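Local coordinates for protein manganese-containing pseudocatalase (Thermus thermophilus, PDB 2V8T) that probably breaks down hydrogen peroxide to water and oxygen as a catalase, using a pair of manganese ions bound in each subunit of a hexamer, at residues I63-T68 and Y234-E239; H230-R235 and E258-D263. One frame throughout, in Å; residues are numbered along the deposited sequence. Where two conformers were deposited one is given.

Contact 1 (I63-T68 and Y234-E239)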
ATOM      1  N   ILE A  63       1.397 -26.976 -14.238  1.00  7.22           N
ATOM      2  CA  ILE A  63       1.479 -25.793 -13.368  1.00  6.97           C
ATOM      3  C   ILE A  63       2.403 -26.056 -12.191  1.00  6.75           C
ATOM      4  O   ILE A  63       3.211 -25.199 -11.810  1.00  7.13           O
ATOM      5  CB  ILE A  63       0.054 -25.354 -12.938  0.60  7.12           C
ATOM      6  CG1 ILE A  63      -0.785 -24.908 -14.163  0.60  7.21           C
ATOM      7  CG2 ILE A  63       0.136 -24.215 -11.890  0.60  8.17           C
ATOM      8  CD1 ILE A  63      -2.268 -24.595 -13.807  0.60  9.36           C
ATOM      9  N   ALA A  64       2.299 -27.241 -11.563  1.00  7.07           N
ATOM     10  CA  ALA A  64       3.116 -27.549 -10.421  1.00  7.07           C
ATOM     11  C   ALA A  64       4.605 -27.540 -10.784  1.00  6.69           C
ATOM     12  O   ALA A  64       5.458 -27.110  -9.992  1.00  7.07           O
ATOM     13  CB  ALA A  64       2.716 -28.882  -9.806  1.00  7.98           C
ATOM     14  N   ASN A  65       4.928 -28.078 -11.957  1.00  6.88           N
ATOM     15  CA  ASN A  65       6.308 -28.174 -12.392  1.00  6.85           C
ATOM     16  C   ASN A  65       6.879 -26.814 -12.825  1.00  6.60           C
ATOM     17  O   ASN A  65       8.006 -26.478 -12.483  1.00  7.05           O
ATOM     18  CB  ASN A  65       6.422 -29.178 -13.530  1.00  7.62           C
ATOM     19  CG  ASN A  65       7.843 -29.396 -13.932  1.00  7.76           C
ATOM     20  OD1 ASN A  65       8.646 -29.935 -13.154  1.00  8.82           O
ATOM     21  ND2 ASN A  65       8.198 -28.971 -15.127  1.00  8.54           N
ATOM     22  N   ILE A  66       6.101 -26.036 -13.588  1.00  6.88           N
ATOM     23  CA  ILE A  66       6.587 -24.715 -13.984  1.00  6.50           C
ATOM     24  C   ILE A  66       6.772 -23.841 -12.741  1.00  6.46           C
ATOM     25  O   ILE A  66       7.756 -23.099 -12.656  1.00  6.85           O
ATOM     26  CB  ILE A  66       5.734 -24.087 -15.082  1.00  6.98           C
ATOM     27  CG1 ILE A  66       5.847 -24.909 -16.361  1.00  7.62           C
ATOM     28  CG2 ILE A  66       6.167 -22.635 -15.333  1.00  7.56           C
ATOM     29  CD1 ILE A  66       4.920 -24.432 -17.493  1.00  9.15           C
ATOM     30  N   ALA A  67       5.884 -23.953 -11.738  1.00  6.57           N
ATOM     31  CA  ALA A  67       6.090 -23.218 -10.500  1.00  6.47           C
ATOM     32  C   ALA A  67       7.493 -23.503  -9.939  1.00  6.47           C
ATOM     33  O   ALA A  67       8.189 -22.618  -9.440  1.00  7.26           O
ATOM     34  CB  ALA A  67       5.052 -23.609  -9.463  1.00  7.36           C
ATOM     35  N   THR A  68       7.874 -24.793  -9.941  1.00  6.83           N
ATOM     36  CA  THR A  68       9.173 -25.184  -9.400  1.00  6.71           C
ATOM     37  C   THR A  68      10.314 -24.551 -10.184  1.00  6.60           C
ATOM     38  O   THR A  68      11.300 -24.100  -9.623  1.00  7.14           O
ATOM     39  CB  THR A  68       9.289 -26.709  -9.358  1.00  7.20           C
ATOM     40  OG1 THR A  68       8.140 -27.225  -8.708  1.00  7.47           O
ATOM     41  CG2 THR A  68      10.531 -27.142  -8.607  1.00  7.92           C
ATOM     42  N   TYR A 234      11.958 -29.138 -18.502  1.00  7.60           N
ATOM     43  CA  TYR A 234      12.620 -29.970 -17.504  1.00  7.55           C
ATOM     44  C   TYR A 234      11.612 -30.380 -16.443  1.00  7.50           C
ATOM     45  O   TYR A 234      10.848 -29.532 -15.950  1.00  8.22           O
ATOM     46  CB  TYR A 234      13.755 -29.218 -16.845  1.00  7.97           C
ATOM     47  CG  TYR A 234      14.810 -28.710 -17.795  1.00  8.05           C
ATOM     48  CD1 TYR A 234      14.747 -27.419 -18.332  1.00  9.38           C
ATOM     49  CD2 TYR A 234      15.858 -29.504 -18.205  1.00  8.55           C
ATOM     50  CE1 TYR A 234      15.672 -26.968 -19.239  1.00 10.32           C
ATOM     51  CE2 TYR A 234      16.792 -29.081 -19.103  1.00  9.53           C
ATOM     52  CZ  TYR A 234      16.707 -27.818 -19.670  1.00 10.18           C
ATOM     53  OH  TYR A 234      17.617 -27.358 -20.593  1.00 12.17           O
ATOM     54  N   ARG A 235      11.676 -31.638 -16.041  1.00  7.75           N
ATOM     55  CA  ARG A 235      10.865 -32.180 -14.960  1.00  7.72           C
ATOM     56  C   ARG A 235      11.651 -31.997 -13.665  1.00  7.78           C
ATOM     57  O   ARG A 235      12.582 -32.777 -13.365  1.00  8.79           O
ATOM     58  CB  ARG A 235      10.521 -33.650 -15.229  1.00  8.27           C
ATOM     59  CG  ARG A 235       9.558 -34.219 -14.216  1.00  8.61           C
ATOM     60  CD  ARG A 235       9.220 -35.706 -14.484  1.00  9.68           C
ATOM     61  NE  ARG A 235      10.345 -36.599 -14.230  1.00 10.56           N
ATOM     62  CZ  ARG A 235      10.674 -37.071 -13.006  1.00 10.99           C
ATOM     63  NH1 ARG A 235       9.877 -36.903 -11.980  1.00 11.17           N
ATOM     64  NH2 ARG A 235      11.812 -37.741 -12.853  1.00 12.77           N
ATOM     65  N   PHE A 236      11.316 -30.958 -12.897  1.00  7.45           N
ATOM     66  CA  PHE A 236      12.039 -30.576 -11.698  1.00  7.56           C
ATOM     67  C   PHE A 236      11.487 -31.362 -10.480  1.00  7.45           C
ATOM     68  O   PHE A 236      10.959 -30.797  -9.538  1.00  7.51           O
ATOM     69  CB  PHE A 236      11.924 -29.073 -11.438  1.00  7.90           C
ATOM     70  CG  PHE A 236      12.770 -28.210 -12.341  1.00  7.83           C
ATOM     71  CD1 PHE A 236      14.079 -27.901 -11.964  1.00  9.42           C
ATOM     72  CD2 PHE A 236      12.280 -27.627 -13.515  1.00  7.84           C
ATOM     73  CE1 PHE A 236      14.878 -27.061 -12.733  1.00 10.10           C
ATOM     74  CE2 PHE A 236      13.085 -26.806 -14.270  1.00  8.14           C
ATOM     75  CZ  PHE A 236      14.361 -26.504 -13.895  1.00  8.64           C
ATOM     76  N   SER A 237      11.637 -32.675 -10.510  1.00  8.43           N
ATOM     77  CA  SER A 237      11.102 -33.537  -9.456  1.00  8.69           C
ATOM     78  C   SER A 237      11.804 -34.883  -9.463  1.00 10.11           C
ATOM     79  O   SER A 237      12.045 -35.412 -10.557  1.00 11.60           O
ATOM     80  CB  SER A 237       9.614 -33.803  -9.703  1.00  8.39           C
ATOM     81  OG  SER A 237       9.070 -34.704  -8.756  1.00  9.00           O
ATOM     82  N   PRO A 238      12.023 -35.504  -8.307  1.00 10.41           N
ATOM     83  CA  PRO A 238      12.556 -36.884  -8.319  1.00 11.73           C
ATOM     84  C   PRO A 238      11.638 -37.866  -9.081  1.00 11.36           C
ATOM     85  O   PRO A 238      12.120 -38.637  -9.931  1.00 12.89           O
ATOM     86  CB  PRO A 238      12.723 -37.240  -6.852  1.00 11.71           C
ATOM     87  CG  PRO A 238      12.893 -35.873  -6.156  1.00 11.41           C
ATOM     88  CD  PRO A 238      11.960 -34.946  -6.928  1.00 10.53           C
ATOM     89  N   GLU A 239      10.368 -37.863  -8.765  1.00 11.06           N
ATOM     90  CA  GLU A 239       9.482 -38.952  -9.229  1.00 11.49           C
ATOM     91  C   GLU A 239       8.122 -38.490  -9.714  1.00 10.91           C
ATOM     92  O   GLU A 239       7.378 -39.281 -10.285  1.00 12.74           O
ATOM     93  CB  GLU A 239       9.129 -39.932  -8.098  0.50 11.97           C
ATOM     94  CG  GLU A 239      10.232 -40.871  -7.720  0.50 11.91           C
ATOM     95  CD  GLU A 239      10.681 -41.842  -8.801  0.50 12.46           C
ATOM     96  OE1 GLU A 239      10.023 -41.972  -9.835  0.50 11.27           O
ATOM     97  OE2 GLU A 239      11.737 -42.474  -8.561  0.50 13.84           O
TER
HETATM   98  O   HOH W   1       8.440 -29.759 -10.228  0.50  7.86           O
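Asn65 leaves its helix with CG anti to the backbone N (chi1 -175°), and a chi2 of 66° turns the flat amide so that both of its polar atoms meet the backbone of 234-239. Phe236 CB points toward the helix, and CG, anti to its own carbonyl carbon, carries the ring past it, so that CB makes the touch. The amide then spans one residue of the chain: Asn65 ND2 donates to Tyr234 O at 2.8 Å, almost straight and within the amide plane, while Phe236 N donates to a lone pair of Asn65 OD1 at 2.9 Å. Two bonds from the two ends of one flat group fix its rotation, and asparagine suits the place because it offers donor and acceptor side by side. In the four-helix bundle of this ferritin-like fold the residue lies on helix 57-85, and its partner is the end of strand 232-235, where the chain turns away through an inverse gamma turn centred on Phe236. A water gives one hydrogen to Asn65 OD1 at 2.9 Å and the other to Phe236 O at 2.8 Å, so OD1 accepts two bonds. An alanine in place of Asn65 would remove the partners of Tyr234 O and Phe236 N, and one acceptor of the water, and would probably loosen the turn against the helix. Three residues on, Thr68 CG2 packs on Phe236 CB at 3.7 Å, the two side chains running past each other in opposite directions. Threonine fits here by having two unlike branches: the methyl, anti to the backbone N, faces Phe236, while OG1 bonds to Ala64 O at 3.0 Å within the helix. Phe2 and Arg4 of the second subunit pack against Phe236 and Thr68, respectively.

Contact 2 (H230-R235 and E258-D263)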
ATOM      1  N   HIS A 230      14.896 -23.937 -26.153  1.00  7.85           N
ATOM      2  CA  HIS A 230      13.489 -23.672 -26.414  1.00  8.07           C
ATOM      3  C   HIS A 230      12.673 -24.952 -26.551  1.00  8.29           C
ATOM      4  O   HIS A 230      11.431 -24.886 -26.537  1.00  9.02           O
ATOM      5  CB  HIS A 230      13.319 -22.836 -27.689  1.00  8.73           C
ATOM      6  CG  HIS A 230      13.907 -23.494 -28.896  1.00  8.55           C
ATOM      7  ND1 HIS A 230      15.265 -23.742 -28.970  1.00  9.11           N
ATOM      8  CD2 HIS A 230      13.309 -23.937 -30.028  1.00  9.00           C
ATOM      9  CE1 HIS A 230      15.458 -24.316 -30.144  1.00  9.24           C
ATOM     10  NE2 HIS A 230      14.308 -24.459 -30.812  1.00 10.04           N
ATOM     11  N   ARG A 231      13.297 -26.091 -26.721  1.00  8.19           N
ATOM     12  CA  ARG A 231      12.555 -27.341 -26.844  1.00  8.73           C
ATOM     13  C   ARG A 231      12.267 -27.952 -25.482  1.00  8.31           C
ATOM     14  O   ARG A 231      11.436 -28.854 -25.414  1.00  9.41           O
ATOM     15  CB  ARG A 231      13.367 -28.361 -27.669  0.60  8.99           C
ATOM     16  CG  ARG A 231      13.668 -27.854 -29.057  0.60  9.29           C
ATOM     17  CD  ARG A 231      14.327 -28.859 -29.918  0.60 11.55           C
ATOM     18  NE  ARG A 231      14.572 -28.270 -31.235  0.60 11.54           N
ATOM     19  CZ  ARG A 231      15.772 -27.837 -31.599  0.60 12.03           C
ATOM     20  NH1 ARG A 231      16.864 -28.139 -30.845  0.60 14.48           N
ATOM     21  NH2 ARG A 231      15.923 -27.119 -32.734  0.60 14.14           N
ATOM     22  N   ASN A 232      12.994 -27.543 -24.441  1.00  8.33           N
ATOM     23  CA  ASN A 232      13.084 -28.355 -23.240  1.00  8.14           C
ATOM     24  C   ASN A 232      12.139 -27.911 -22.156  1.00  7.72           C
ATOM     25  O   ASN A 232      12.183 -26.760 -21.686  1.00  9.18           O
ATOM     26  CB  ASN A 232      14.513 -28.246 -22.678  1.00  8.91           C
ATOM     27  CG  ASN A 232      15.551 -28.826 -23.601  1.00  9.58           C
ATOM     28  OD1 ASN A 232      15.221 -29.555 -24.540  1.00 10.99           O
ATOM     29  ND2 ASN A 232      16.814 -28.485 -23.328  1.00 10.76           N
ATOM     30  N   LEU A 233      11.315 -28.833 -21.680  1.00  7.61           N
ATOM     31  CA  LEU A 233      10.562 -28.654 -20.436  1.00  7.61           C
ATOM     32  C   LEU A 233      11.179 -29.629 -19.463  1.00  7.48           C
ATOM     33  O   LEU A 233      11.036 -30.863 -19.612  1.00  8.86           O
ATOM     34  CB  LEU A 233       9.067 -28.892 -20.626  1.00  8.19           C
ATOM     35  CG  LEU A 233       8.200 -28.492 -19.443  1.00  8.37           C
ATOM     36  CD1 LEU A 233       8.183 -26.961 -19.242  1.00 10.30           C
ATOM     37  CD2 LEU A 233       6.782 -28.997 -19.638  1.00 10.45           C
ATOM     38  N   TYR A 234      11.958 -29.138 -18.502  1.00  7.60           N
ATOM     39  CA  TYR A 234      12.620 -29.970 -17.504  1.00  7.55           C
ATOM     40  C   TYR A 234      11.612 -30.380 -16.443  1.00  7.50           C
ATOM     41  O   TYR A 234      10.848 -29.532 -15.950  1.00  8.22           O
ATOM     42  CB  TYR A 234      13.755 -29.218 -16.845  1.00  7.97           C
ATOM     43  CG  TYR A 234      14.810 -28.710 -17.795  1.00  8.05           C
ATOM     44  CD1 TYR A 234      14.747 -27.419 -18.332  1.00  9.38           C
ATOM     45  CD2 TYR A 234      15.858 -29.504 -18.205  1.00  8.55           C
ATOM     46  CE1 TYR A 234      15.672 -26.968 -19.239  1.00 10.32           C
ATOM     47  CE2 TYR A 234      16.792 -29.081 -19.103  1.00  9.53           C
ATOM     48  CZ  TYR A 234      16.707 -27.818 -19.670  1.00 10.18           C
ATOM     49  OH  TYR A 234      17.617 -27.358 -20.593  1.00 12.17           O
ATOM     50  N   ARG A 235      11.676 -31.638 -16.041  1.00  7.75           N
ATOM     51  CA  ARG A 235      10.865 -32.180 -14.960  1.00  7.72           C
ATOM     52  C   ARG A 235      11.651 -31.997 -13.665  1.00  7.78           C
ATOM     53  O   ARG A 235      12.582 -32.777 -13.365  1.00  8.79           O
ATOM     54  CB  ARG A 235      10.521 -33.650 -15.229  1.00  8.27           C
ATOM     55  CG  ARG A 235       9.558 -34.219 -14.216  1.00  8.61           C
ATOM     56  CD  ARG A 235       9.220 -35.706 -14.484  1.00  9.68           C
ATOM     57  NE  ARG A 235      10.345 -36.599 -14.230  1.00 10.56           N
ATOM     58  CZ  ARG A 235      10.674 -37.071 -13.006  1.00 10.99           C
ATOM     59  NH1 ARG A 235       9.877 -36.903 -11.980  1.00 11.17           N
ATOM     60  NH2 ARG A 235      11.812 -37.741 -12.853  1.00 12.77           N
ATOM     61  N   GLU A 258      10.227 -30.446 -32.907  1.00 11.58           N
ATOM     62  CA  GLU A 258       9.495 -31.202 -31.875  1.00 10.89           C
ATOM     63  C   GLU A 258      10.063 -30.858 -30.506  1.00 10.35           C
ATOM     64  O   GLU A 258      11.260 -30.910 -30.276  1.00 11.67           O
ATOM     65  CB  GLU A 258       9.583 -32.699 -32.111  1.00 12.39           C
ATOM     66  CG  GLU A 258       8.864 -33.564 -31.078  1.00 14.40           C
ATOM     67  CD  GLU A 258       7.373 -33.529 -31.040  0.70 19.96           C
ATOM     68  OE1 GLU A 258       6.804 -33.753 -29.870  0.70 23.04           O
ATOM     69  OE2 GLU A 258       6.763 -33.268 -32.107  0.70 23.14           O
ATOM     70  N   VAL A 259       9.180 -30.548 -29.563  1.00  9.84           N
ATOM     71  CA  VAL A 259       9.600 -30.228 -28.207  1.00  9.40           C
ATOM     72  C   VAL A 259       9.777 -31.499 -27.387  1.00 10.38           C
ATOM     73  O   VAL A 259       9.246 -32.548 -27.756  1.00 15.43           O
ATOM     74  CB  VAL A 259       8.625 -29.227 -27.542  1.00  9.58           C
ATOM     75  CG1 VAL A 259       8.553 -27.945 -28.389  1.00 11.16           C
ATOM     76  CG2 VAL A 259       7.275 -29.817 -27.249  1.00 11.80           C
ATOM     77  N   VAL A 260      10.493 -31.398 -26.277  1.00  9.26           N
ATOM     78  CA  VAL A 260      10.839 -32.555 -25.468  1.00 11.61           C
ATOM     79  C   VAL A 260      10.752 -32.284 -24.009  1.00  9.31           C
ATOM     80  O   VAL A 260      11.049 -31.167 -23.526  1.00  8.94           O
ATOM     81  CB  VAL A 260      12.056 -33.233 -25.828  0.50 12.13           C
ATOM     82  CG1 VAL A 260      12.018 -33.671 -27.312  0.50 13.48           C
ATOM     83  CG2 VAL A 260      13.107 -32.268 -25.599  0.50  8.35           C
ATOM     84  N   VAL A 261      10.387 -33.318 -23.259  1.00  9.47           N
ATOM     85  CA  VAL A 261      10.471 -33.305 -21.803  1.00  8.84           C
ATOM     86  C   VAL A 261      11.851 -33.847 -21.419  1.00  9.10           C
ATOM     87  O   VAL A 261      12.271 -34.912 -21.928  1.00 11.80           O
ATOM     88  CB  VAL A 261       9.362 -34.162 -21.180  1.00 10.07           C
ATOM     89  CG1 VAL A 261       9.520 -34.188 -19.625  1.00 12.12           C
ATOM     90  CG2 VAL A 261       7.980 -33.585 -21.566  1.00 12.04           C
ATOM     91  N   VAL A 262      12.552 -33.154 -20.569  1.00  8.53           N
ATOM     92  CA  VAL A 262      13.849 -33.561 -20.052  1.00  8.83           C
ATOM     93  C   VAL A 262      13.684 -34.019 -18.614  1.00  8.78           C
ATOM     94  O   VAL A 262      13.106 -33.309 -17.797  1.00 10.02           O
ATOM     95  CB  VAL A 262      14.892 -32.416 -20.155  1.00  9.61           C
ATOM     96  CG1 VAL A 262      16.235 -32.854 -19.584  1.00 11.06           C
ATOM     97  CG2 VAL A 262      15.022 -31.919 -21.566  1.00 11.87           C
ATOM     98  N   ASP A 263      14.159 -35.223 -18.314  1.00  9.51           N
ATOM     99  CA  ASP A 263      14.089 -35.757 -16.959  1.00 10.62           C
ATOM    100  C   ASP A 263      15.121 -34.998 -16.100  1.00 10.97           C
ATOM    101  O   ASP A 263      16.353 -35.060 -16.367  1.00 14.16           O
ATOM    102  CB  ASP A 263      14.395 -37.269 -16.983  1.00 12.78           C
ATOM    103  CG  ASP A 263      14.136 -37.967 -15.694  1.00 14.79           C
ATOM    104  OD1 ASP A 263      13.761 -37.321 -14.712  1.00 16.11           O
ATOM    105  OD2 ASP A 263      14.303 -39.229 -15.670  1.00 21.58           O
TER
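Strands 232-235 and 260-263 run parallel in register, their axes 4.5 Å apart at closest and their directions 33° from each other, making a two-stranded parallel sheet beside the helical bundle. Four backbone hydrogen bonds close the ladder in the staggered parallel pattern: Arg231 O and Leu233 O accept from Val260 N and Val262 N, and Leu233 N and Arg235 N donate to Val260 O and Val262 O. The Val260 N to Arg231 O bond, at 2.8 Å, is practically straight, and Trp248 NE1 also donates to that carbonyl. Asn232, Tyr234, Val260 and Val262 share one face. There the branched Val262 divides its methyls: CG1, anti to the backbone N, lies 3.6 Å from Tyr234 CD2, while CG2 reaches Asn232 CG at 3.7 Å. A beta-branched residue suits this position because it fills the space beside two neighbours at once. Asn232 ND2 donates to Tyr234 OH at 3.1 Å, with the hydroxyl close to the amide plane, so the asparagine holds the tip of the ring while valine packs its flank. On the other face Leu233 packs on Val187 of helix 172-200. Just before the strand, Arg231 is extended from CG to NE, its CD 3.7 Å from Glu258 O and its guanidinium bound by Thr257, Asp255 and a sulfate that probably comes from the crystallisation liquor. At the far end the long chain of Arg235 bends at chi3 (70°), and Asp263, lying alongside with its plane turned 52° from the guanidinium, takes a salt bridge from Arg235 NH2 to Asp263 OD1 at 2.7 Å, met from above the carboxylate plane.

How the contacts relate
Strand 232-235 is common to both contacts, and Tyr234 and Arg235 serve in each: contact 2 pairs the strand with 260-263, and contact 1 ties its exit to helix 57-85. The contact centres lie 12 Å apart, and they meet directly where Ile66 CG1 packs on Leu233 CD1 at 4.2 Å. Each places one side chain next to a ligand of the dimanganese site. The side chain of Phe236 is about 6 Å from that of the manganese ligand His73, and that of Leu233 about 5 Å from that of His188; about 10 and 9 Å, respectively, separate these two side chains from a manganese ion. Ser237, next to Phe236 within contact 1, is a predicted calcium ligand.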